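Local coordinates for protein restriction endonuclease R.BpuJI (Bacillus pumilus, PDB 2VLA) that recognises its cognate DNA through the N-terminal domain described here and, as a whole restriction endonuclease, probably cleaves DNA, at residues 1-6 / 168-173; 151-156 / 183-188; 159-164 / 194-199; 112-117 / 249-254. All blocks are in the same frame, centred on the assembly; numbering follows the deposited sequence. Where two conformers were deposited one is given.

Interaction 1 of 4, residues 1-6 / 168-173. With NA (sodium ion), chain E.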
# COMPACT_ATOMS: atom_id res chain seq x y z
N MET A 1 23.37 -6.10 -8.45
CA MET A 1 24.74 -6.48 -8.00
C MET A 1 25.11 -5.74 -6.73
O MET A 1 24.66 -4.62 -6.50
N ASN A 2 25.94 -6.37 -5.91
CA ASN A 2 26.41 -5.76 -4.70
C ASN A 2 25.26 -5.40 -3.79
O ASN A 2 25.28 -4.36 -3.14
CB ASN A 2 27.24 -4.51 -5.02
CG ASN A 2 28.57 -4.84 -5.67
OD1 ASN A 2 29.19 -5.86 -5.36
ND2 ASN A 2 29.01 -3.98 -6.58
N TYR A 3 24.25 -6.26 -3.75
CA TYR A 3 23.12 -6.09 -2.84
C TYR A 3 23.61 -6.03 -1.42
O TYR A 3 24.28 -6.94 -0.94
CB TYR A 3 22.14 -7.24 -3.01
CG TYR A 3 21.02 -7.29 -1.97
CD1 TYR A 3 20.26 -6.18 -1.66
CD2 TYR A 3 20.68 -8.49 -1.37
CE1 TYR A 3 19.21 -6.25 -0.71
CE2 TYR A 3 19.66 -8.58 -0.47
CZ TYR A 3 18.91 -7.47 -0.16
OH TYR A 3 17.88 -7.61 0.77
N ASN A 4 23.31 -4.92 -0.75
CA ASN A 4 23.64 -4.76 0.64
C ASN A 4 22.44 -4.28 1.39
O ASN A 4 22.13 -3.09 1.38
CB ASN A 4 24.78 -3.77 0.82
CG ASN A 4 25.19 -3.61 2.26
OD1 ASN A 4 24.73 -4.36 3.14
ND2 ASN A 4 26.06 -2.65 2.53
N PRO A 5 21.75 -5.20 2.06
CA PRO A 5 20.54 -4.83 2.82
C PRO A 5 20.84 -4.01 4.05
O PRO A 5 19.93 -3.52 4.68
CB PRO A 5 19.95 -6.19 3.20
CG PRO A 5 21.10 -7.11 3.22
CD PRO A 5 22.01 -6.64 2.11
N GLU A 6 22.11 -3.85 4.40
CA GLU A 6 22.46 -3.05 5.57
C GLU A 6 21.97 -1.61 5.43
O GLU A 6 21.72 -0.96 6.41
CB GLU A 6 23.97 -3.11 5.85
CG GLU A 6 24.37 -4.31 6.72
CD GLU A 6 25.86 -4.34 7.09
OE1 GLU A 6 26.54 -3.29 6.99
OE2 GLU A 6 26.33 -5.42 7.49
N LEU A 168 16.79 -0.07 1.51
CA LEU A 168 16.91 1.07 0.62
C LEU A 168 17.18 0.64 -0.82
O LEU A 168 16.55 1.16 -1.75
CB LEU A 168 18.01 2.00 1.11
CG LEU A 168 18.29 3.20 0.20
CD1 LEU A 168 17.08 4.15 0.16
CD2 LEU A 168 19.58 3.95 0.65
N GLN A 169 18.11 -0.29 -1.02
CA GLN A 169 18.50 -0.65 -2.38
C GLN A 169 17.38 -1.33 -3.13
O GLN A 169 17.17 -1.07 -4.33
CB GLN A 169 19.76 -1.51 -2.39
CG GLN A 169 21.01 -0.75 -2.01
CD GLN A 169 22.26 -1.62 -2.01
OE1 GLN A 169 22.20 -2.79 -2.30
NE2 GLN A 169 23.41 -1.01 -1.69
N VAL A 170 16.61 -2.17 -2.43
CA VAL A 170 15.47 -2.78 -3.07
C VAL A 170 14.44 -1.72 -3.43
O VAL A 170 13.89 -1.73 -4.53
CB VAL A 170 14.82 -3.87 -2.14
CG1 VAL A 170 13.44 -4.27 -2.67
CG2 VAL A 170 15.74 -5.07 -2.03
N LEU A 171 14.16 -0.80 -2.50
CA LEU A 171 13.16 0.24 -2.71
C LEU A 171 13.58 1.23 -3.83
O LEU A 171 12.72 1.87 -4.44
CB LEU A 171 12.88 0.98 -1.39
CG LEU A 171 12.23 0.19 -0.25
CD1 LEU A 171 12.30 1.04 0.99
CD2 LEU A 171 10.81 -0.19 -0.61
N GLN A 172 14.88 1.34 -4.05
CA GLN A 172 15.42 2.13 -5.17
C GLN A 172 15.35 1.41 -6.49
O GLN A 172 15.69 1.97 -7.54
CB GLN A 172 16.87 2.50 -4.88
CG GLN A 172 17.04 3.51 -3.75
CD GLN A 172 18.48 3.75 -3.43
OE1 GLN A 172 19.28 2.82 -3.44
NE2 GLN A 172 18.83 5.01 -3.12
N GLY A 173 14.92 0.16 -6.48
CA GLY A 173 14.79 -0.58 -7.73
C GLY A 173 16.13 -1.07 -8.29
O GLY A 173 16.25 -1.29 -9.49
NA NA E . 15.39 -1.40 -11.91
O HOH W 1 23.31 -2.24 -5.01
O HOH W 2 19.55 -1.97 1.06

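Interaction 2 of 4, residues 151-156 / 183-188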
# COMPACT_ATOMS: atom_id res chain seq x y z
N ASN A 151 13.53 -21.87 -5.18
CA ASN A 151 14.78 -22.22 -4.56
C ASN A 151 14.57 -22.98 -3.24
O ASN A 151 15.50 -23.09 -2.43
CB ASN A 151 15.60 -20.96 -4.33
CG ASN A 151 16.23 -20.45 -5.59
OD1 ASN A 151 17.29 -20.92 -5.98
ND2 ASN A 151 15.56 -19.54 -6.27
N ASN A 152 13.36 -23.48 -3.03
CA ASN A 152 13.07 -24.38 -1.93
C ASN A 152 13.37 -23.78 -0.55
O ASN A 152 13.80 -24.50 0.36
CB ASN A 152 13.79 -25.70 -2.14
CG ASN A 152 13.36 -26.39 -3.43
OD1 ASN A 152 12.17 -26.62 -3.64
ND2 ASN A 152 14.32 -26.68 -4.33
N ILE A 153 13.06 -22.50 -0.38
CA ILE A 153 13.03 -21.90 0.96
C ILE A 153 11.73 -21.14 1.16
O ILE A 153 11.01 -20.84 0.19
CB ILE A 153 14.24 -20.97 1.24
CG1 ILE A 153 14.19 -19.73 0.35
CG2 ILE A 153 15.56 -21.73 1.04
CD1 ILE A 153 15.08 -18.61 0.82
N GLN A 154 11.41 -20.88 2.43
CA GLN A 154 10.26 -20.08 2.75
C GLN A 154 10.68 -18.90 3.60
O GLN A 154 11.68 -18.97 4.31
CB GLN A 154 9.22 -20.93 3.48
CG GLN A 154 8.69 -22.06 2.61
CD GLN A 154 7.89 -23.05 3.38
OE1 GLN A 154 8.37 -23.64 4.35
NE2 GLN A 154 6.65 -23.27 2.95
N LEU A 155 9.96 -17.80 3.47
CA LEU A 155 10.33 -16.54 4.11
C LEU A 155 9.38 -16.18 5.23
O LEU A 155 8.18 -16.41 5.15
CB LEU A 155 10.31 -15.41 3.08
CG LEU A 155 11.19 -15.60 1.85
CD1 LEU A 155 11.12 -14.36 1.02
CD2 LEU A 155 12.58 -15.91 2.28
N SER A 156 9.94 -15.53 6.24
CA SER A 156 9.15 -14.98 7.33
C SER A 156 8.79 -13.54 7.04
O SER A 156 9.35 -12.90 6.13
CB SER A 156 9.94 -15.05 8.62
OG SER A 156 11.01 -14.10 8.59
N LYS A 183 21.04 -13.87 -0.91
CA LYS A 183 21.56 -13.25 0.30
C LYS A 183 20.93 -13.87 1.57
O LYS A 183 21.62 -14.13 2.57
CB LYS A 183 21.32 -11.74 0.25
CG LYS A 183 21.69 -10.99 1.51
CD LYS A 183 23.14 -11.16 1.89
CE LYS A 183 23.49 -10.31 3.08
NZ LYS A 183 24.79 -10.70 3.70
N ILE A 184 19.63 -14.13 1.52
CA ILE A 184 18.95 -14.76 2.66
C ILE A 184 19.53 -16.15 2.90
O ILE A 184 19.83 -16.51 4.01
CB ILE A 184 17.41 -14.81 2.46
CG1 ILE A 184 16.84 -13.39 2.51
CG2 ILE A 184 16.74 -15.72 3.53
CD1 ILE A 184 15.35 -13.27 2.19
N ILE A 185 19.77 -16.89 1.83
CA ILE A 185 20.32 -18.23 1.95
C ILE A 185 21.75 -18.17 2.56
O ILE A 185 22.08 -18.97 3.44
CB ILE A 185 20.34 -18.95 0.60
CG1 ILE A 185 18.90 -19.32 0.17
CG2 ILE A 185 21.24 -20.20 0.67
CD1 ILE A 185 18.79 -19.86 -1.27
N GLU A 186 22.56 -17.22 2.12
CA GLU A 186 23.91 -17.08 2.68
C GLU A 186 23.85 -16.69 4.15
O GLU A 186 24.56 -17.26 4.98
CB GLU A 186 24.72 -16.04 1.90
CG GLU A 186 26.14 -15.87 2.42
CD GLU A 186 26.86 -14.68 1.82
OE1 GLU A 186 27.35 -14.80 0.67
OE2 GLU A 186 26.94 -13.63 2.49
N ASP A 187 22.99 -15.73 4.49
CA ASP A 187 22.86 -15.30 5.86
C ASP A 187 22.43 -16.45 6.77
O ASP A 187 23.00 -16.65 7.84
CB ASP A 187 21.87 -14.14 5.95
CG ASP A 187 22.51 -12.78 5.67
OD1 ASP A 187 23.74 -12.74 5.39
OD2 ASP A 187 21.78 -11.76 5.70
N ARG A 188 21.45 -17.22 6.33
CA ARG A 188 20.98 -18.36 7.13
C ARG A 188 22.10 -19.37 7.33
O ARG A 188 22.20 -20.00 8.38
CB ARG A 188 19.78 -19.04 6.47
CG ARG A 188 18.51 -18.20 6.49
CD ARG A 188 17.36 -18.94 5.89
NE ARG A 188 16.14 -18.14 5.91
CZ ARG A 188 14.98 -18.53 5.42
NH1 ARG A 188 14.85 -19.73 4.87
NH2 ARG A 188 13.93 -17.71 5.46
O HOH W 3 13.09 -22.16 4.42

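Interaction 3 of 4, residues 159-164 / 194-199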
# COMPACT_ATOMS: atom_id res chain seq x y z
N ASP A 159 11.89 -11.50 7.37
CA ASP A 159 12.72 -11.55 6.15
C ASP A 159 12.23 -10.53 5.14
O ASP A 159 13.02 -9.76 4.59
CB ASP A 159 12.64 -12.93 5.51
CG ASP A 159 13.34 -14.01 6.31
OD1 ASP A 159 14.34 -13.69 7.01
OD2 ASP A 159 12.94 -15.20 6.17
N ILE A 160 10.92 -10.49 4.91
CA ILE A 160 10.36 -9.56 3.95
C ILE A 160 10.52 -8.11 4.43
O ILE A 160 10.75 -7.20 3.63
CB ILE A 160 8.89 -9.88 3.66
CG1 ILE A 160 8.76 -11.29 3.06
CG2 ILE A 160 8.30 -8.85 2.71
CD1 ILE A 160 7.31 -11.79 3.00
N ALA A 161 10.47 -7.91 5.74
CA ALA A 161 10.69 -6.59 6.30
C ALA A 161 12.10 -6.10 6.06
O ALA A 161 12.29 -5.00 5.56
CB ALA A 161 10.37 -6.60 7.83
N TYR A 162 13.10 -6.88 6.47
CA TYR A 162 14.48 -6.40 6.48
C TYR A 162 15.06 -6.39 5.08
O TYR A 162 15.75 -5.45 4.70
CB TYR A 162 15.34 -7.30 7.36
CG TYR A 162 16.79 -6.85 7.46
CD1 TYR A 162 17.15 -5.84 8.33
CD2 TYR A 162 17.76 -7.39 6.63
CE1 TYR A 162 18.46 -5.39 8.39
CE2 TYR A 162 19.08 -6.96 6.68
CZ TYR A 162 19.43 -5.96 7.57
OH TYR A 162 20.74 -5.53 7.64
N TYR A 163 14.82 -7.47 4.35
CA TYR A 163 15.50 -7.65 3.07
C TYR A 163 14.79 -6.97 1.90
O TYR A 163 15.41 -6.72 0.86
CB TYR A 163 15.71 -9.13 2.77
CG TYR A 163 16.67 -9.84 3.71
CD1 TYR A 163 18.04 -9.79 3.50
CD2 TYR A 163 16.20 -10.57 4.79
CE1 TYR A 163 18.92 -10.45 4.34
CE2 TYR A 163 17.07 -11.22 5.64
CZ TYR A 163 18.42 -11.18 5.40
OH TYR A 163 19.27 -11.84 6.26
N VAL A 164 13.50 -6.67 2.05
CA VAL A 164 12.69 -6.12 0.96
C VAL A 164 12.07 -4.76 1.32
O VAL A 164 12.53 -3.73 0.84
CB VAL A 164 11.61 -7.11 0.51
CG1 VAL A 164 10.73 -6.51 -0.59
CG2 VAL A 164 12.23 -8.42 0.09
N LYS A 194 17.58 -11.61 10.81
CA LYS A 194 17.45 -10.17 10.82
C LYS A 194 16.02 -9.73 11.13
O LYS A 194 15.06 -10.39 10.76
CB LYS A 194 17.88 -9.58 9.46
CG LYS A 194 19.37 -9.72 9.17
CD LYS A 194 20.20 -8.73 9.97
CE LYS A 194 21.66 -8.72 9.52
NZ LYS A 194 22.56 -8.19 10.58
N LYS A 195 15.90 -8.58 11.80
CA LYS A 195 14.61 -7.94 12.03
C LYS A 195 14.76 -6.44 11.85
O LYS A 195 15.87 -5.91 11.84
CB LYS A 195 14.11 -8.25 13.44
CG LYS A 195 13.76 -9.71 13.66
CD LYS A 195 13.09 -9.93 14.99
CE LYS A 195 12.82 -11.41 15.23
NZ LYS A 195 12.24 -11.66 16.58
N VAL A 196 13.64 -5.76 11.68
CA VAL A 196 13.64 -4.30 11.58
C VAL A 196 13.18 -3.69 12.91
O VAL A 196 12.06 -3.88 13.31
CB VAL A 196 12.69 -3.83 10.46
CG1 VAL A 196 12.60 -2.32 10.45
CG2 VAL A 196 13.16 -4.39 9.10
N ARG A 197 14.07 -2.91 13.53
CA ARG A 197 13.78 -2.20 14.75
C ARG A 197 14.48 -0.84 14.67
O ARG A 197 15.40 -0.65 13.86
CB ARG A 197 14.27 -3.00 15.98
CG ARG A 197 13.58 -4.37 16.19
CD ARG A 197 12.10 -4.22 16.56
NE ARG A 197 11.47 -5.50 16.88
CZ ARG A 197 10.87 -6.30 16.00
NH1 ARG A 197 10.87 -5.98 14.70
NH2 ARG A 197 10.32 -7.44 16.40
N HIS A 198 14.05 0.09 15.50
CA HIS A 198 14.56 1.45 15.50
C HIS A 198 14.85 1.87 16.94
O HIS A 198 14.14 1.45 17.85
CB HIS A 198 13.53 2.41 14.88
CG HIS A 198 13.26 2.14 13.44
ND1 HIS A 198 12.30 1.24 13.02
CD2 HIS A 198 13.86 2.60 12.31
CE1 HIS A 198 12.30 1.19 11.70
NE2 HIS A 198 13.25 2.00 11.25
N PRO A 199 15.92 2.65 17.16
CA PRO A 199 16.38 2.92 18.51
C PRO A 199 15.33 3.65 19.32
O PRO A 199 14.87 4.70 18.91
CB PRO A 199 17.61 3.81 18.32
CG PRO A 199 17.90 3.83 16.89
CD PRO A 199 16.77 3.27 16.13
O HOH W 4 15.01 -12.72 9.29

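Interaction 4 of 4, residues 112-117 / 249-254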
# COMPACT_ATOMS: atom_id res chain seq x y z
N LYS A 112 -1.74 -1.33 -8.20
CA LYS A 112 -1.48 0.09 -8.42
C LYS A 112 -0.50 0.74 -7.45
O LYS A 112 0.05 1.81 -7.74
CB LYS A 112 -2.79 0.87 -8.39
CG LYS A 112 -3.74 0.50 -9.52
CD LYS A 112 -3.59 1.40 -10.71
CE LYS A 112 -4.75 1.20 -11.69
NZ LYS A 112 -5.88 2.17 -11.46
N PHE A 113 -0.30 0.14 -6.29
CA PHE A 113 0.53 0.73 -5.26
C PHE A 113 1.95 0.90 -5.79
O PHE A 113 2.45 0.06 -6.55
CB PHE A 113 0.53 -0.14 -3.97
CG PHE A 113 0.24 0.64 -2.68
CD1 PHE A 113 1.11 1.57 -2.19
CD2 PHE A 113 -0.90 0.39 -1.98
CE1 PHE A 113 0.85 2.23 -0.99
CE2 PHE A 113 -1.14 1.03 -0.78
CZ PHE A 113 -0.28 1.94 -0.31
N GLN A 114 2.63 1.93 -5.31
CA GLN A 114 4.01 2.13 -5.61
C GLN A 114 4.60 3.08 -4.61
O GLN A 114 3.85 3.76 -3.86
CB GLN A 114 4.15 2.73 -7.01
CG GLN A 114 3.31 3.97 -7.19
CD GLN A 114 3.66 4.72 -8.47
OE1 GLN A 114 3.27 4.31 -9.57
NE2 GLN A 114 4.38 5.83 -8.34
N PHE A 115 5.94 3.15 -4.58
CA PHE A 115 6.64 4.25 -3.93
C PHE A 115 7.51 4.92 -5.02
O PHE A 115 8.10 4.22 -5.85
CB PHE A 115 7.57 3.76 -2.84
CG PHE A 115 6.87 3.00 -1.71
CD1 PHE A 115 5.90 3.61 -0.90
CD2 PHE A 115 7.21 1.70 -1.45
CE1 PHE A 115 5.31 2.89 0.21
CE2 PHE A 115 6.62 0.99 -0.34
CZ PHE A 115 5.67 1.61 0.45
N PRO A 116 7.59 6.26 -5.03
CA PRO A 116 6.83 7.17 -4.19
C PRO A 116 5.39 7.24 -4.62
O PRO A 116 5.02 6.69 -5.65
CB PRO A 116 7.53 8.56 -4.43
CG PRO A 116 8.77 8.24 -5.22
CD PRO A 116 8.47 6.98 -5.96
N ASN A 117 4.57 7.93 -3.83
CA ASN A 117 3.19 8.10 -4.16
C ASN A 117 2.61 9.38 -3.56
O ASN A 117 3.28 10.09 -2.79
CB ASN A 117 2.39 6.86 -3.70
CG ASN A 117 2.42 6.68 -2.19
OD1 ASN A 117 2.03 7.58 -1.44
ND2 ASN A 117 2.96 5.52 -1.73
N ASN A 249 9.30 -3.40 -13.51
CA ASN A 249 8.83 -2.17 -14.13
C ASN A 249 9.07 -0.95 -13.26
O ASN A 249 8.82 -0.98 -12.05
CB ASN A 249 7.34 -2.26 -14.44
CG ASN A 249 7.04 -3.12 -15.65
OD1 ASN A 249 7.62 -4.19 -15.83
ND2 ASN A 249 6.07 -2.68 -16.48
N LYS A 250 9.42 0.16 -13.86
CA LYS A 250 9.35 1.43 -13.19
C LYS A 250 7.91 1.65 -12.74
O LYS A 250 6.99 1.17 -13.39
CB LYS A 250 9.80 2.55 -14.15
CG LYS A 250 11.29 2.77 -14.19
CD LYS A 250 11.63 4.10 -14.86
CE LYS A 250 12.87 4.73 -14.24
NZ LYS A 250 14.12 4.31 -14.94
N PRO A 251 7.72 2.42 -11.67
CA PRO A 251 6.39 2.86 -11.30
C PRO A 251 5.63 3.46 -12.48
O PRO A 251 6.20 4.22 -13.27
CB PRO A 251 6.66 3.91 -10.25
CG PRO A 251 7.91 3.47 -9.59
CD PRO A 251 8.74 2.89 -10.71
N GLU A 252 4.37 3.11 -12.61
CA GLU A 252 3.52 3.65 -13.66
C GLU A 252 3.35 5.16 -13.52
O GLU A 252 3.29 5.88 -14.50
CB GLU A 252 2.17 2.96 -13.60
CG GLU A 252 1.25 3.28 -14.75
CD GLU A 252 1.85 2.87 -16.09
OE1 GLU A 252 2.45 1.78 -16.17
OE2 GLU A 252 1.73 3.65 -17.04
N PHE A 253 3.23 5.63 -12.29
CA PHE A 253 3.11 7.05 -12.00
C PHE A 253 4.49 7.63 -11.67
O PHE A 253 5.19 7.15 -10.80
CB PHE A 253 2.14 7.27 -10.82
CG PHE A 253 1.96 8.70 -10.44
CD1 PHE A 253 1.05 9.51 -11.11
CD2 PHE A 253 2.71 9.26 -9.42
CE1 PHE A 253 0.88 10.83 -10.76
CE2 PHE A 253 2.55 10.58 -9.07
CZ PHE A 253 1.64 11.37 -9.75
N ASN A 254 4.91 8.61 -12.46
CA ASN A 254 6.25 9.15 -12.36
C ASN A 254 6.33 10.38 -11.46
O ASN A 254 5.99 11.51 -11.88
CB ASN A 254 6.77 9.49 -13.77
CG ASN A 254 8.17 9.99 -13.75
OD1 ASN A 254 8.82 10.04 -12.72
ND2 ASN A 254 8.66 10.39 -14.92
O HOH W 5 3.17 1.65 -10.47

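Interaction 1 of 4, residues 1-6 / 168-173
Gln169 reaches out from helix 168-171 and lays its terminal amide beside the backbone of Tyr3 and Asn4, a worked case of one helical side chain gripping an irregular chain end. Its OE1 accepts a hydrogen bond from Asn4 N at 2.9 Å. The N-H points almost straight at the oxygen, at 170°, but the donor stands above the carbonyl plane of the amide. The Gln169 chain runs extended beyond CG and carries the amide to the N-terminal segment. One layer out, a water donates to Asn4 O at 2.8 Å and takes the backbone N of Gln169 at 3.0 Å, adding a second link in the first turn of the helix.

Apolar contact continues beside the amide, where Tyr3 CE1 meets Val170 CG2 at 3.9 Å. The ring plane of Tyr3 is turned 55° from the Gln169 amide, and Pro5 CD covers one ring face 3.8 Å above the plane. The phenol end is held from elsewhere, by a hydrogen bond from Tyr3 OH to Tyr163 O. Asn4 positions its own backbone: its OD1 accepts from Glu6 N at 3.0 Å, an Asx turn.

Beyond Gln169 the helix closes in a Schellman motif at Gly173, whose O binds a sodium ion at 2.6 Å. Tyr3 also packs on Val180 and Lys183 of helix 177-189, while Pro5 lies against Tyr162 and Tyr163, so the N-terminal segment packs against helices 157-165, 168-171 and 177-189.

Interaction 2 of 4, residues 151-156 / 183-188
Ile153 CD1 stands over one face of the Arg188 guanidinium, with Ile153 CB 3.9 Å from Arg188 NH1, and against Ile185, whose CG1 is 3.9 Å from that same CD1. Ile153 CG1 sits between the backbone N and the carbonyl carbon (chi1 67°), and CD1 at its end faces helix 177-189. Next to it, Leu155 CD2 meets Ile184 CD1 at 3.8 Å. The same methyl, Leu155 CD2, comes within 3.9 Å of Arg188 NH2, the two side chains crossing at about a right angle.

The Arg188 chain is extended from CG to NE and delivers NH2 to Gln154 O at 2.8 Å, nearly straight at 164°, with the acceptor lying in the guanidinium plane. A weak second bond runs from Arg188 NH1 to Gln154 O at 3.3 Å, and a water bridges NH1, also weakly, to Gln154 N. NH2 forms a salt bridge with Asp159 as well, so one arginine holds both the connecting loop and helix 157-165 to helix 177-189. Elsewhere on helix 177-189, Lys183 NZ binds Asp187 OD1 at 2.8 Å, a salt bridge between residues one helical turn apart.

The helices on both sides of the loop are capped where they meet it. Asn152 is the C-prime residue of the Schellman motif that ends helix 137-150, and Ser156 is the N-cap of helix 157-165, its OG taking Asp159 N. Between them Leu155 pairs through its backbone with Val230 of strand 230-232, a place in the chain like that of the first strand in a winged helix-turn-helix, although no regular strand forms.

Interaction 3 of 4, residues 159-164 / 194-199
Tyr162 turns one ring face to the aliphatic chain of Lys194. The first carbon of that chain makes a CH-pi contact, with Lys194 CB 3.7 Å from the Tyr162 ring centroid and 21° off the ring normal. The bend at chi2 (-75°) sets CD beside the ring rather than leading it away: CG passes near CE2, CD lies 3.7 Å from CZ of Tyr162, and CE ends near the phenol oxygen. On the tyrosine side, CG is anti to the backbone N (chi1 -178°), beside the carbonyl carbon, and the ring beyond it lies along the lysine carbons.

Tyr163 takes a different first torsion, with CG anti to its carbonyl carbon, and the two aromatic side chains pack together: Tyr162 CD2 stands 3.7 Å above the plane of the Tyr163 ring, over its centre. Tyr163 OH lies 3.6 Å from Lys194 CG, while its hydrogen bond goes to Asp187 of helix 177-189. Val196 points CG2 at the helix itself, 3.8 Å from Ala161 CB and 3.6 Å from Tyr162 CA. An alanine in place of Tyr162 would probably leave the Lys194 chain without the surface it lies on, freer to turn, and open a gap over the Tyr163 face.

The polar link is indirect: a water donates to Asp159 OD1 at 2.6 Å and to Lys194 O at 2.8 Å. Ala161 packs on helix 203-219 as well, and Lys194 to Val196 lie against helix 157-165 shortly before the chain enters 203-219, two helices whose place before the hairpin 223-232 is consistent with a winged helix-turn-helix.

Interaction 4 of 4, residues 112-117 / 249-254
Gln114 and Pro251 bring their CA atoms to 6.2 Å where two irregular segments pass each other, the first of them bent by a cis peptide between Phe115 and Pro116. From this backbone the Gln114 side chain reaches across, CG lying between its own N and carbonyl carbon (chi1 53°) and the chain extended beyond. Its amide then pairs with both backbone groups of one residue. OE1 accepts from Phe253 N at 3.0 Å, in the carbonyl plane and on a lone pair; NE2 donates to Phe253 O at 2.9 Å, nearly straight at 171°.

The carboxamide thus meets the N-H and C=O of Phe253 much as a residue of a neighbouring antiparallel strand would, and here it joins the loop after helix 102-112 to the loop before helix 263-278. The remaining N-H of NE2 is taken by Pro116 O at 2.9 Å, and a water donates to OE1 at 2.8 Å while accepting from Glu252 N. Four bonds thus fix the rotation of the buried amide. A leucine in place of Gln114 would probably leave Phe253 N and O without their mates and the loop less firmly tied.

Around the amide, Pro251 CB lies 3.5 Å from Gln114 OE1, and Pro251 CG touches Phe115 O. Phe253 turns its ring edge to NE2 and packs edge-to-face with Trp273. Asn117 ND2 donates to Gln114 O at 2.9 Å, steadying the backbone that carries the glutamine. Glu252 forms a salt bridge with Arg136, and the side chain of Pro251 lies about 4 Å from a bound polyether, probably from the crystallisation liquor.

Interactions 1, 2 and 3 form one cluster, their centres 13 to 16 Å apart on the same side of the chain's centre. Helices 157-165, 168-171 and 177-189 run through it, and Tyr163 is shared by all three interactions. Along the chain their segments alternate, so the N-terminal end is bound to a unit made some 150 residues later. Interaction 4 touches interaction 1 through Leu171 and Phe115, 17 Å between centres, and is clear of interactions 2 and 3, its nearest atoms about 16 and 8 Å from them. Its two segments enclose both of interactions 2 and 3 in sequence, linking distant parts of the recognition domain.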